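Reticulocyte-binding protein 2a (Plasmodium vivax, PDB 4Z8N) probably helps the malaria parasite recognise and invade red blood cells, this chain being its largely alpha-helical erythrocyte-binding domain. Local coordinates at residues I17-P23 and F265-R269; T148-E152 and L252-S256; Y158-V162 and A257-Y263. Numbering follows the deposited sequence.

All three contacts use the long helix 246-297, at successive places along it. Contacts 2 and 3 join it to the same partner, helix 149-162; their centres lie about 12 Å apart and they touch where Ser256 O meets Tyr158 CE2 at 3.4 Å. Contact 1, centred about 4 Å from the centre of the chain, instead brings in the N-terminal strand 17-19 and the turn after it. All are largely buried, but contact 1 has an exposed edge at Tyr22 and Lys268. Chemistry follows place: tyrosine rings and aliphatic groups dominate contacts 2 and 3, whereas contact 1 sets a phenylalanine beside an arginine whose charge is met by Asp9.

Contact 1: residues I17-P23 and F265-R269; sequences IISTVYP and FSLKR
A cis peptide bond between Tyr22 and Pro23 ends the non-helical half of this contact, turning the chain just where it passes helix 265-269. Residues 17-19 form a weakly bonded strand with extended backbone. At Thr20 (phi/psi -85/-4) the chain bends, and Val21 is extended again; Ser19 OG accepts from Val21 N at 3.2 Å, an ST turn. The strand and helix axes approach to 11.0 Å at 56°, with CA pairs Ile17-Ser266 and Ser19-Arg269 both 8.8 Å apart and Pro23-Phe265 8.2 Å apart. Side chains fill that gap. Phe265, chi1 t and chi2 71°, sends its ring between strand and turn: Ile17 O lies 3.5 Å from Phe265 CE2 and Pro23 CD 4.1 Å from Phe265 CE1, both at the ring edge, while Ser19 CB is 3.9 Å from Phe265 CZ. One turn on, Arg269 folds over with chi1, chi2 and chi3 all m, so that Val21 CG2 covers one face of its guanidinium, 3.4 Å from Arg269 NH1. Its charge is met by a salt bridge from NE to Asp9, whose carboxylate also accepts from Ser19 OG, and NH2 hydrogen-bonds to Leu5 O. Lys268 runs along the exposed side, its CE 4.4 Å from Val21 CG2. An N-terminal hairpin thus packs against a long helix, with a buried arginine tied to the hairpin's other strand. Strand 17-19 pairs antiparallel with strand 9-11, helix 199-237 supplies His221, which touches Ile17 and is hydrogen-bonded to Ser266 OG, and helix 42-69 brings Met60 against Tyr22 and Pro23.

Contact 2: residues T148-E152 and L252-S256; sequences TDTYE and LYFDS
Two tyrosines and a leucine make most of this contact, where helix 149-162 starts beside helix 246-297. Thr148 holds the N-cap position without a side-chain capping bond; Glu152 N donates to Thr148 O at 3.1 Å. The nearest CA atoms, Tyr151 and Tyr253, are 6.3 Å apart. Tyr151, chi1 t and chi2 77°, reaches across to the other helix and lays one ring face against Leu252 (chi1 m, chi2 t), whose CD1 stands 4.2 Å from the ring centroid and 4° off its normal, a CH-pi contact. Ser256, chi1 m, returns its OG to Leu252 O at 2.8 Å and meets the Tyr151 ring edge, OG to CE1 3.0 Å. Tyr253, chi1 m and chi2 14°, swings back so that its CE1 lies 3.8 Å from Tyr151 CB and its OH 3.4 Å from Thr150 CB. The first turn of helix 149-162 is thereby packed on helix 246-297 within the Rh5-type helical domain. Helix 26-37 adds Tyr37 against both tyrosines, His41 bonds Tyr253 OH, and Leu235 of helix 199-237 packs on Tyr151.

Contact 3: residues Y158-V162 and A257-Y263; sequences YVERV and ANFYATY
Tyr158 lays a ring face over the base of the Tyr260 side chain: Tyr260 CB stands 3.6 Å from the Tyr158 ring centroid, only 4° off the normal, a CH-pi contact. The two rings are nearly parallel, planes at 11° and centroids 4.6 Å apart, but slid so far that they barely overlap; Tyr158 CE1 comes 3.4 Å from Tyr260 CD2. The rotamers set this up, with Tyr158 at chi1 m, chi2 -18° and Tyr260 at chi1 t, chi2 69°. Both segments are helical, 158-162 being the last turn of helix 149-162, and they run nearly parallel with a crossing angle of 20° and axes 11.0 Å apart. Tyr158 pairs with Tyr260, CA atoms 6.5 Å apart, and a turn later Val162 with Tyr263, CA atoms 7.8 Å apart. There a second CH-pi contact forms: Val162 CG1 sits 3.7 Å from the Tyr263 ring centroid, 8° off the normal. The Tyr263 hydroxyl is buried without a polar partner, its OH 3.6 Å from Val162 CA. Arg161, chi1 m and otherwise extended, passes along the side of the interface, its CD 3.3 Å from Tyr260 OH; its NH1 makes a weak hydrogen bond of 3.4 Å to Tyr260 OH and another bond to Tyr36. Tyr158 OH lies 4.0 Å from Ala257 CB and makes a weak hydrogen bond to Glu33. Such parallel, side-by-side helices form part of the Rh5-type helical domain. Helix 26-37 covers one flank with Tyr30, Glu33 and Ile34, while helix 199-237 packs Ile225 on Tyr263 and supplies Lys229 to Val162 O.

Contact 1: residues I17-P23 and F265-R269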
ATOM      1  N   ILE A  17       2.880  -6.626  -0.160  1.00 47.24           N
ATOM      2  CA  ILE A  17       3.018  -5.249  -0.601  1.00 44.14           C
ATOM      3  C   ILE A  17       4.064  -4.563   0.256  1.00 42.14           C
ATOM      4  O   ILE A  17       3.880  -4.394   1.462  1.00 41.62           O
ATOM      5  CB  ILE A  17       1.681  -4.478  -0.527  1.00 43.43           C
ATOM      6  CG1 ILE A  17       0.638  -5.113  -1.453  1.00 42.74           C
ATOM      7  CG2 ILE A  17       1.890  -3.016  -0.892  1.00 41.48           C
ATOM      8  CD1 ILE A  17      -0.716  -4.418  -1.425  1.00 41.66           C
ATOM      9  N   ILE A  18       5.179  -4.194  -0.363  1.00 37.40           N
ATOM     10  CA  ILE A  18       6.203  -3.428   0.328  1.00 37.64           C
ATOM     11  C   ILE A  18       5.937  -1.948   0.109  1.00 38.42           C
ATOM     12  O   ILE A  18       5.928  -1.474  -1.027  1.00 36.47           O
ATOM     13  CB  ILE A  18       7.610  -3.793  -0.155  1.00 47.06           C
ATOM     14  CG1 ILE A  18       7.915  -5.252   0.188  1.00 49.38           C
ATOM     15  CG2 ILE A  18       8.642  -2.868   0.472  1.00 45.25           C
ATOM     16  CD1 ILE A  18       9.279  -5.707  -0.259  1.00 54.07           C
ATOM     17  N   SER A  19       5.706  -1.223   1.198  1.00 35.32           N
ATOM     18  CA  SER A  19       5.323   0.177   1.105  1.00 31.40           C
ATOM     19  C   SER A  19       6.520   1.104   1.284  1.00 37.54           C
ATOM     20  O   SER A  19       7.461   0.789   2.011  1.00 34.67           O
ATOM     21  CB  SER A  19       4.245   0.499   2.141  1.00 28.78           C
ATOM     22  OG  SER A  19       3.819   1.844   2.035  1.00 31.63           O
ATOM     23  N   THR A  20       6.478   2.247   0.608  1.00 39.16           N
ATOM     24  CA  THR A  20       7.543   3.237   0.715  1.00 38.02           C
ATOM     25  C   THR A  20       7.326   4.154   1.913  1.00 38.27           C
ATOM     26  O   THR A  20       8.161   5.009   2.208  1.00 37.10           O
ATOM     27  CB  THR A  20       7.646   4.091  -0.560  1.00 34.70           C
ATOM     28  OG1 THR A  20       6.349   4.591  -0.905  1.00 36.30           O
ATOM     29  CG2 THR A  20       8.192   3.265  -1.715  1.00 36.63           C
ATOM     30  N   VAL A  21       6.202   3.971   2.599  1.00 37.74           N
ATOM     31  CA  VAL A  21       5.873   4.784   3.763  1.00 37.74           C
ATOM     32  C   VAL A  21       5.697   3.920   5.015  1.00 36.56           C
ATOM     33  O   VAL A  21       5.381   2.731   4.926  1.00 35.92           O
ATOM     34  CB  VAL A  21       4.591   5.616   3.527  1.00 36.81           C
ATOM     35  CG1 VAL A  21       4.742   6.494   2.293  1.00 36.42           C
ATOM     36  CG2 VAL A  21       3.377   4.715   3.400  1.00 32.14           C
ATOM     37  N   TYR A  22       5.925   4.528   6.175  1.00 38.36           N
ATOM     38  CA  TYR A  22       5.777   3.861   7.467  1.00 41.35           C
ATOM     39  C   TYR A  22       4.405   3.197   7.580  1.00 37.74           C
ATOM     40  O   TYR A  22       3.404   3.789   7.187  1.00 35.22           O
ATOM     41  CB  TYR A  22       5.981   4.880   8.593  1.00 40.05           C
ATOM     42  CG  TYR A  22       5.971   4.310   9.993  1.00 43.20           C
ATOM     43  CD1 TYR A  22       4.778   4.117  10.680  1.00 43.41           C
ATOM     44  CD2 TYR A  22       7.158   3.987  10.640  1.00 42.65           C
ATOM     45  CE1 TYR A  22       4.765   3.602  11.961  1.00 45.11           C
ATOM     46  CE2 TYR A  22       7.154   3.476  11.923  1.00 46.38           C
ATOM     47  CZ  TYR A  22       5.955   3.284  12.578  1.00 47.70           C
ATOM     48  OH  TYR A  22       5.948   2.775  13.856  1.00 53.38           O
ATOM     49  N   PRO A  23       4.346   1.966   8.119  1.00 36.51           N
ATOM     50  CA  PRO A  23       5.434   1.155   8.675  1.00 39.05           C
ATOM     51  C   PRO A  23       6.074   0.176   7.684  1.00 38.04           C
ATOM     52  O   PRO A  23       6.641  -0.826   8.123  1.00 36.52           O
ATOM     53  CB  PRO A  23       4.733   0.387   9.791  1.00 40.81           C
ATOM     54  CG  PRO A  23       3.373   0.132   9.224  1.00 35.43           C
ATOM     55  CD  PRO A  23       3.035   1.337   8.361  1.00 35.86           C
ATOM     56  N   PHE A 265      -3.229  -1.696   7.188  1.00 32.16           N
ATOM     57  CA  PHE A 265      -2.040  -1.430   6.389  1.00 30.23           C
ATOM     58  C   PHE A 265      -2.407  -0.900   5.000  1.00 34.11           C
ATOM     59  O   PHE A 265      -1.771   0.023   4.492  1.00 31.15           O
ATOM     60  CB  PHE A 265      -1.198  -2.708   6.272  1.00 31.45           C
ATOM     61  CG  PHE A 265       0.132  -2.513   5.601  1.00 31.36           C
ATOM     62  CD1 PHE A 265       1.151  -1.824   6.236  1.00 31.60           C
ATOM     63  CD2 PHE A 265       0.374  -3.054   4.347  1.00 34.03           C
ATOM     64  CE1 PHE A 265       2.380  -1.657   5.627  1.00 32.93           C
ATOM     65  CE2 PHE A 265       1.604  -2.891   3.732  1.00 32.45           C
ATOM     66  CZ  PHE A 265       2.607  -2.192   4.372  1.00 34.20           C
ATOM     67  N   SER A 266      -3.446  -1.471   4.398  1.00 32.52           N
ATOM     68  CA  SER A 266      -3.834  -1.088   3.042  1.00 32.99           C
ATOM     69  C   SER A 266      -4.834   0.065   3.003  1.00 34.20           C
ATOM     70  O   SER A 266      -4.856   0.832   2.038  1.00 31.80           O
ATOM     71  CB  SER A 266      -4.406  -2.293   2.296  1.00 31.96           C
ATOM     72  OG  SER A 266      -3.362  -3.097   1.774  1.00 35.81           O
ATOM     73  N   LEU A 267      -5.655   0.191   4.042  1.00 31.13           N
ATOM     74  CA  LEU A 267      -6.652   1.260   4.099  1.00 32.77           C
ATOM     75  C   LEU A 267      -5.995   2.635   4.035  1.00 33.59           C
ATOM     76  O   LEU A 267      -6.443   3.515   3.302  1.00 34.16           O
ATOM     77  CB  LEU A 267      -7.497   1.148   5.371  1.00 36.48           C
ATOM     78  CG  LEU A 267      -8.561   2.232   5.563  1.00 39.92           C
ATOM     79  CD1 LEU A 267      -9.625   2.132   4.482  1.00 40.64           C
ATOM     80  CD2 LEU A 267      -9.191   2.144   6.946  1.00 38.47           C
ATOM     81  N   LYS A 268      -4.924   2.804   4.804  1.00 35.95           N
ATOM     82  CA  LYS A 268      -4.190   4.062   4.858  1.00 41.61           C
ATOM     83  C   LYS A 268      -3.683   4.475   3.479  1.00 42.08           C
ATOM     84  O   LYS A 268      -3.653   5.660   3.145  1.00 47.29           O
ATOM     85  CB  LYS A 268      -3.018   3.944   5.837  1.00 50.10           C
ATOM     86  CG  LYS A 268      -2.147   5.185   5.925  1.00 58.75           C
ATOM     87  CD  LYS A 268      -1.106   5.050   7.021  1.00 65.13           C
ATOM     88  CE  LYS A 268       0.271   4.768   6.446  1.00 67.63           C
ATOM     89  NZ  LYS A 268       1.285   4.608   7.524  1.00 69.57           N
ATOM     90  N   ARG A 269      -3.302   3.486   2.677  1.00 38.45           N
ATOM     91  CA  ARG A 269      -2.739   3.730   1.354  1.00 39.65           C
ATOM     92  C   ARG A 269      -3.822   3.975   0.313  1.00 42.90           C
ATOM     93  O   ARG A 269      -3.617   4.726  -0.641  1.00 45.04           O
ATOM     94  CB  ARG A 269      -1.862   2.551   0.928  1.00 35.17           C
ATOM     95  CG  ARG A 269      -0.734   2.274   1.893  1.00 34.49           C
ATOM     96  CD  ARG A 269       0.187   3.475   1.991  1.00 36.64           C
ATOM     97  NE  ARG A 269       1.055   3.590   0.823  1.00 36.66           N
ATOM     98  CZ  ARG A 269       1.557   4.736   0.375  1.00 37.31           C
ATOM     99  NH1 ARG A 269       1.266   5.874   0.990  1.00 31.94           N
ATOM    100  NH2 ARG A 269       2.345   4.742  -0.691  1.00 36.40           N
TER

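Contact 2: residues T148-E152 and L252-S256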
ATOM      1  N   THR A 148     -12.386 -16.372  26.992  1.00 68.67           N
ATOM      2  CA  THR A 148     -12.334 -15.679  25.710  1.00 65.28           C
ATOM      3  C   THR A 148     -12.737 -14.206  25.789  1.00 65.47           C
ATOM      4  O   THR A 148     -13.178 -13.627  24.796  1.00 63.65           O
ATOM      5  CB  THR A 148     -13.240 -16.378  24.679  1.00 64.03           C
ATOM      6  OG1 THR A 148     -14.602 -16.318  25.119  1.00 66.25           O
ATOM      7  CG2 THR A 148     -12.831 -17.835  24.515  1.00 67.28           C
ATOM      8  N   ASP A 149     -12.573 -13.601  26.963  1.00 66.60           N
ATOM      9  CA  ASP A 149     -12.946 -12.203  27.165  1.00 67.71           C
ATOM     10  C   ASP A 149     -12.171 -11.255  26.252  1.00 59.62           C
ATOM     11  O   ASP A 149     -12.768 -10.501  25.485  1.00 57.38           O
ATOM     12  CB  ASP A 149     -12.733 -11.793  28.626  1.00 74.83           C
ATOM     13  CG  ASP A 149     -13.742 -12.428  29.563  1.00 87.76           C
ATOM     14  OD1 ASP A 149     -14.769 -12.945  29.075  1.00 90.49           O
ATOM     15  OD2 ASP A 149     -13.510 -12.402  30.792  1.00 94.18           O
ATOM     16  N   THR A 150     -10.844 -11.299  26.343  1.00 57.17           N
ATOM     17  CA  THR A 150      -9.980 -10.405  25.576  1.00 52.72           C
ATOM     18  C   THR A 150     -10.205 -10.559  24.075  1.00 49.80           C
ATOM     19  O   THR A 150     -10.235  -9.570  23.338  1.00 46.85           O
ATOM     20  CB  THR A 150      -8.491 -10.649  25.905  1.00 49.10           C
ATOM     21  OG1 THR A 150      -8.196 -10.113  27.201  1.00 54.69           O
ATOM     22  CG2 THR A 150      -7.586  -9.982  24.883  1.00 48.07           C
ATOM     23  N   TYR A 151     -10.378 -11.800  23.629  1.00 50.11           N
ATOM     24  CA  TYR A 151     -10.650 -12.068  22.223  1.00 50.65           C
ATOM     25  C   TYR A 151     -11.947 -11.403  21.773  1.00 52.94           C
ATOM     26  O   TYR A 151     -12.001 -10.800  20.702  1.00 54.35           O
ATOM     27  CB  TYR A 151     -10.716 -13.574  21.958  1.00 54.71           C
ATOM     28  CG  TYR A 151     -11.201 -13.914  20.565  1.00 56.83           C
ATOM     29  CD1 TYR A 151     -10.358 -13.794  19.468  1.00 56.30           C
ATOM     30  CD2 TYR A 151     -12.504 -14.346  20.347  1.00 60.03           C
ATOM     31  CE1 TYR A 151     -10.798 -14.097  18.195  1.00 57.38           C
ATOM     32  CE2 TYR A 151     -12.951 -14.651  19.075  1.00 61.02           C
ATOM     33  CZ  TYR A 151     -12.093 -14.525  18.003  1.00 58.53           C
ATOM     34  OH  TYR A 151     -12.530 -14.827  16.735  1.00 59.07           O
ATOM     35  N   GLU A 152     -12.986 -11.514  22.593  1.00 57.86           N
ATOM     36  CA  GLU A 152     -14.285 -10.950  22.243  1.00 60.05           C
ATOM     37  C   GLU A 152     -14.245  -9.423  22.248  1.00 55.94           C
ATOM     38  O   GLU A 152     -14.872  -8.776  21.406  1.00 51.79           O
ATOM     39  CB  GLU A 152     -15.369 -11.456  23.198  1.00 64.09           C
ATOM     40  CG  GLU A 152     -16.768 -10.979  22.837  1.00 73.26           C
ATOM     41  CD  GLU A 152     -17.833 -11.508  23.777  1.00 88.82           C
ATOM     42  OE1 GLU A 152     -17.743 -11.243  24.994  1.00 98.29           O
ATOM     43  OE2 GLU A 152     -18.763 -12.190  23.296  1.00 91.56           O
ATOM     44  N   LEU A 252      -6.542 -17.690  17.787  1.00 58.29           N
ATOM     45  CA  LEU A 252      -7.662 -16.756  17.723  1.00 54.48           C
ATOM     46  C   LEU A 252      -7.153 -15.322  17.826  1.00 52.06           C
ATOM     47  O   LEU A 252      -7.572 -14.448  17.064  1.00 46.09           O
ATOM     48  CB  LEU A 252      -8.678 -17.046  18.833  1.00 55.43           C
ATOM     49  CG  LEU A 252      -9.723 -18.127  18.548  1.00 55.80           C
ATOM     50  CD1 LEU A 252     -10.678 -18.273  19.720  1.00 61.05           C
ATOM     51  CD2 LEU A 252     -10.490 -17.811  17.271  1.00 54.95           C
ATOM     52  N   TYR A 253      -6.241 -15.093  18.768  1.00 51.24           N
ATOM     53  CA  TYR A 253      -5.608 -13.790  18.929  1.00 45.41           C
ATOM     54  C   TYR A 253      -4.880 -13.375  17.654  1.00 45.29           C
ATOM     55  O   TYR A 253      -5.093 -12.283  17.127  1.00 45.32           O
ATOM     56  CB  TYR A 253      -4.612 -13.802  20.094  1.00 49.78           C
ATOM     57  CG  TYR A 253      -5.210 -13.728  21.485  1.00 51.31           C
ATOM     58  CD1 TYR A 253      -6.565 -13.949  21.703  1.00 52.35           C
ATOM     59  CD2 TYR A 253      -4.410 -13.430  22.582  1.00 52.24           C
ATOM     60  CE1 TYR A 253      -7.103 -13.879  22.982  1.00 57.55           C
ATOM     61  CE2 TYR A 253      -4.936 -13.358  23.861  1.00 53.76           C
ATOM     62  CZ  TYR A 253      -6.281 -13.582  24.056  1.00 55.77           C
ATOM     63  OH  TYR A 253      -6.799 -13.508  25.330  1.00 58.53           O
ATOM     64  N   PHE A 254      -4.022 -14.264  17.164  1.00 43.39           N
ATOM     65  CA  PHE A 254      -3.136 -13.954  16.049  1.00 45.69           C
ATOM     66  C   PHE A 254      -3.898 -13.770  14.740  1.00 46.78           C
ATOM     67  O   PHE A 254      -3.571 -12.888  13.949  1.00 42.41           O
ATOM     68  CB  PHE A 254      -2.079 -15.050  15.892  1.00 48.91           C
ATOM     69  CG  PHE A 254      -1.126 -15.151  17.056  1.00 49.26           C
ATOM     70  CD1 PHE A 254      -1.030 -14.129  17.989  1.00 48.61           C
ATOM     71  CD2 PHE A 254      -0.324 -16.269  17.214  1.00 52.98           C
ATOM     72  CE1 PHE A 254      -0.156 -14.222  19.057  1.00 50.76           C
ATOM     73  CE2 PHE A 254       0.554 -16.369  18.280  1.00 55.45           C
ATOM     74  CZ  PHE A 254       0.637 -15.343  19.203  1.00 54.10           C
ATOM     75  N   ASP A 255      -4.908 -14.604  14.512  1.00 49.29           N
ATOM     76  CA  ASP A 255      -5.732 -14.487  13.313  1.00 48.36           C
ATOM     77  C   ASP A 255      -6.473 -13.155  13.283  1.00 42.20           C
ATOM     78  O   ASP A 255      -6.544 -12.501  12.245  1.00 38.18           O
ATOM     79  CB  ASP A 255      -6.728 -15.646  13.229  1.00 51.72           C
ATOM     80  CG  ASP A 255      -6.075 -16.950  12.805  1.00 57.67           C
ATOM     81  OD1 ASP A 255      -4.830 -16.993  12.709  1.00 59.10           O
ATOM     82  OD2 ASP A 255      -6.807 -17.936  12.577  1.00 58.30           O
ATOM     83  N   SER A 256      -7.017 -12.761  14.429  1.00 39.31           N
ATOM     84  CA  SER A 256      -7.753 -11.506  14.551  1.00 42.70           C
ATOM     85  C   SER A 256      -6.868 -10.306  14.260  1.00 41.26           C
ATOM     86  O   SER A 256      -7.227  -9.433  13.471  1.00 44.31           O
ATOM     87  CB  SER A 256      -8.351 -11.372  15.952  1.00 40.52           C
ATOM     88  OG  SER A 256      -9.257 -12.423  16.214  1.00 53.03           O
TER

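Contact 3: residues Y158-V162 and A257-Y263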
ATOM      1  N   TYR A 158     -12.317  -4.450  16.471  1.00 39.95           N
ATOM      2  CA  TYR A 158     -11.972  -4.621  15.060  1.00 42.00           C
ATOM      3  C   TYR A 158     -13.194  -4.512  14.153  1.00 40.93           C
ATOM      4  O   TYR A 158     -13.147  -3.863  13.109  1.00 39.85           O
ATOM      5  CB  TYR A 158     -11.287  -5.971  14.828  1.00 40.14           C
ATOM      6  CG  TYR A 158      -9.895  -6.068  15.407  1.00 40.09           C
ATOM      7  CD1 TYR A 158      -9.186  -4.928  15.755  1.00 36.61           C
ATOM      8  CD2 TYR A 158      -9.287  -7.302  15.596  1.00 38.47           C
ATOM      9  CE1 TYR A 158      -7.914  -5.011  16.280  1.00 38.15           C
ATOM     10  CE2 TYR A 158      -8.011  -7.396  16.120  1.00 38.23           C
ATOM     11  CZ  TYR A 158      -7.329  -6.247  16.460  1.00 38.87           C
ATOM     12  OH  TYR A 158      -6.063  -6.329  16.985  1.00 42.57           O
ATOM     13  N   VAL A 159     -14.279  -5.166  14.556  1.00 41.76           N
ATOM     14  CA  VAL A 159     -15.519  -5.157  13.790  1.00 42.42           C
ATOM     15  C   VAL A 159     -16.041  -3.731  13.604  1.00 44.08           C
ATOM     16  O   VAL A 159     -16.394  -3.332  12.496  1.00 47.93           O
ATOM     17  CB  VAL A 159     -16.600  -6.032  14.470  1.00 47.76           C
ATOM     18  CG1 VAL A 159     -17.987  -5.675  13.970  1.00 49.52           C
ATOM     19  CG2 VAL A 159     -16.313  -7.511  14.243  1.00 47.11           C
ATOM     20  N   GLU A 160     -16.071  -2.959  14.685  1.00 42.24           N
ATOM     21  CA  GLU A 160     -16.565  -1.586  14.623  1.00 48.44           C
ATOM     22  C   GLU A 160     -15.683  -0.710  13.728  1.00 44.08           C
ATOM     23  O   GLU A 160     -16.173   0.181  13.036  1.00 44.02           O
ATOM     24  CB  GLU A 160     -16.652  -0.991  16.031  1.00 60.42           C
ATOM     25  CG  GLU A 160     -17.262   0.405  16.094  1.00 74.44           C
ATOM     26  CD  GLU A 160     -18.735   0.436  15.712  1.00 86.75           C
ATOM     27  OE1 GLU A 160     -19.394  -0.624  15.751  1.00 89.34           O
ATOM     28  OE2 GLU A 160     -19.234   1.531  15.374  1.00 93.55           O
ATOM     29  N   ARG A 161     -14.381  -0.976  13.739  1.00 37.72           N
ATOM     30  CA  ARG A 161     -13.444  -0.196  12.942  1.00 39.32           C
ATOM     31  C   ARG A 161     -13.583  -0.452  11.442  1.00 37.58           C
ATOM     32  O   ARG A 161     -13.530   0.485  10.651  1.00 37.67           O
ATOM     33  CB  ARG A 161     -12.008  -0.473  13.392  1.00 40.40           C
ATOM     34  CG  ARG A 161     -11.654   0.205  14.704  1.00 42.23           C
ATOM     35  CD  ARG A 161     -10.261  -0.166  15.172  1.00 42.98           C
ATOM     36  NE  ARG A 161      -9.901   0.543  16.398  1.00 43.49           N
ATOM     37  CZ  ARG A 161      -8.762   0.365  17.057  1.00 39.43           C
ATOM     38  NH1 ARG A 161      -7.862  -0.503  16.611  1.00 38.55           N
ATOM     39  NH2 ARG A 161      -8.523   1.055  18.164  1.00 39.62           N
ATOM     40  N   VAL A 162     -13.774  -1.708  11.046  1.00 37.42           N
ATOM     41  CA  VAL A 162     -13.883  -2.024   9.625  1.00 42.16           C
ATOM     42  C   VAL A 162     -15.237  -1.598   9.058  1.00 44.98           C
ATOM     43  O   VAL A 162     -15.388  -1.456   7.847  1.00 47.91           O
ATOM     44  CB  VAL A 162     -13.670  -3.529   9.345  1.00 38.78           C
ATOM     45  CG1 VAL A 162     -12.286  -3.962   9.799  1.00 35.65           C
ATOM     46  CG2 VAL A 162     -14.750  -4.363  10.005  1.00 39.73           C
ATOM     47  N   ALA A 257      -5.711 -10.268  14.912  1.00 39.91           N
ATOM     48  CA  ALA A 257      -4.790  -9.151  14.773  1.00 39.34           C
ATOM     49  C   ALA A 257      -4.234  -9.072  13.356  1.00 37.62           C
ATOM     50  O   ALA A 257      -4.040  -7.982  12.823  1.00 38.73           O
ATOM     51  CB  ALA A 257      -3.659  -9.270  15.782  1.00 37.88           C
ATOM     52  N   ASN A 258      -3.989 -10.228  12.750  1.00 37.06           N
ATOM     53  CA  ASN A 258      -3.455 -10.277  11.393  1.00 42.55           C
ATOM     54  C   ASN A 258      -4.468  -9.791  10.356  1.00 40.07           C
ATOM     55  O   ASN A 258      -4.110  -9.108   9.401  1.00 38.79           O
ATOM     56  CB  ASN A 258      -2.995 -11.698  11.054  1.00 50.08           C
ATOM     57  CG  ASN A 258      -2.353 -11.790   9.686  1.00 63.90           C
ATOM     58  OD1 ASN A 258      -1.231 -11.322   9.482  1.00 67.56           O
ATOM     59  ND2 ASN A 258      -3.058 -12.398   8.740  1.00 68.65           N
ATOM     60  N   PHE A 259      -5.733 -10.146  10.549  1.00 40.03           N
ATOM     61  CA  PHE A 259      -6.795  -9.680   9.661  1.00 40.91           C
ATOM     62  C   PHE A 259      -6.954  -8.163   9.728  1.00 41.14           C
ATOM     63  O   PHE A 259      -7.115  -7.499   8.701  1.00 34.87           O
ATOM     64  CB  PHE A 259      -8.122 -10.363  10.008  1.00 47.35           C
ATOM     65  CG  PHE A 259      -8.217 -11.784   9.529  1.00 49.67           C
ATOM     66  CD1 PHE A 259      -7.627 -12.167   8.335  1.00 53.54           C
ATOM     67  CD2 PHE A 259      -8.893 -12.737  10.272  1.00 50.71           C
ATOM     68  CE1 PHE A 259      -7.713 -13.474   7.891  1.00 55.72           C
ATOM     69  CE2 PHE A 259      -8.980 -14.046   9.834  1.00 52.16           C
ATOM     70  CZ  PHE A 259      -8.390 -14.414   8.643  1.00 55.21           C
ATOM     71  N   TYR A 260      -6.904  -7.608  10.935  1.00 42.33           N
ATOM     72  CA  TYR A 260      -7.063  -6.166  11.089  1.00 40.09           C
ATOM     73  C   TYR A 260      -5.819  -5.415  10.619  1.00 35.95           C
ATOM     74  O   TYR A 260      -5.925  -4.351  10.011  1.00 31.93           O
ATOM     75  CB  TYR A 260      -7.377  -5.792  12.538  1.00 38.62           C
ATOM     76  CG  TYR A 260      -7.442  -4.294  12.745  1.00 42.19           C
ATOM     77  CD1 TYR A 260      -8.471  -3.543  12.190  1.00 42.83           C
ATOM     78  CD2 TYR A 260      -6.464  -3.629  13.476  1.00 39.21           C
ATOM     79  CE1 TYR A 260      -8.531  -2.171  12.364  1.00 42.29           C
ATOM     80  CE2 TYR A 260      -6.517  -2.258  13.660  1.00 42.94           C
ATOM     81  CZ  TYR A 260      -7.552  -1.535  13.099  1.00 45.76           C
ATOM     82  OH  TYR A 260      -7.608  -0.173  13.275  1.00 51.85           O
ATOM     83  N   ALA A 261      -4.644  -5.971  10.902  1.00 33.82           N
ATOM     84  CA  ALA A 261      -3.391  -5.351  10.476  1.00 40.27           C
ATOM     85  C   ALA A 261      -3.324  -5.261   8.955  1.00 36.57           C
ATOM     86  O   ALA A 261      -2.853  -4.266   8.405  1.00 35.83           O
ATOM     87  CB  ALA A 261      -2.200  -6.125  11.013  1.00 42.10           C
ATOM     88  N   THR A 262      -3.806  -6.304   8.287  1.00 35.15           N
ATOM     89  CA  THR A 262      -3.876  -6.336   6.829  1.00 37.68           C
ATOM     90  C   THR A 262      -4.826  -5.262   6.310  1.00 38.78           C
ATOM     91  O   THR A 262      -4.514  -4.545   5.357  1.00 41.84           O
ATOM     92  CB  THR A 262      -4.335  -7.717   6.325  1.00 36.00           C
ATOM     93  OG1 THR A 262      -3.364  -8.703   6.697  1.00 37.56           O
ATOM     94  CG2 THR A 262      -4.495  -7.720   4.809  1.00 35.89           C
ATOM     95  N   TYR A 263      -5.988  -5.162   6.947  1.00 35.62           N
ATOM     96  CA  TYR A 263      -6.975  -4.147   6.613  1.00 34.23           C
ATOM     97  C   TYR A 263      -6.411  -2.741   6.809  1.00 35.88           C
ATOM     98  O   TYR A 263      -6.506  -1.891   5.923  1.00 34.12           O
ATOM     99  CB  TYR A 263      -8.234  -4.343   7.465  1.00 31.67           C
ATOM    100  CG  TYR A 263      -9.222  -3.200   7.412  1.00 33.54           C
ATOM    101  CD1 TYR A 263     -10.160  -3.114   6.392  1.00 34.29           C
ATOM    102  CD2 TYR A 263      -9.227  -2.214   8.392  1.00 35.62           C
ATOM    103  CE1 TYR A 263     -11.068  -2.072   6.344  1.00 35.76           C
ATOM    104  CE2 TYR A 263     -10.129  -1.171   8.352  1.00 33.63           C
ATOM    105  CZ  TYR A 263     -11.046  -1.104   7.326  1.00 35.71           C
ATOM    106  OH  TYR A 263     -11.946  -0.068   7.286  1.00 43.25           O
TER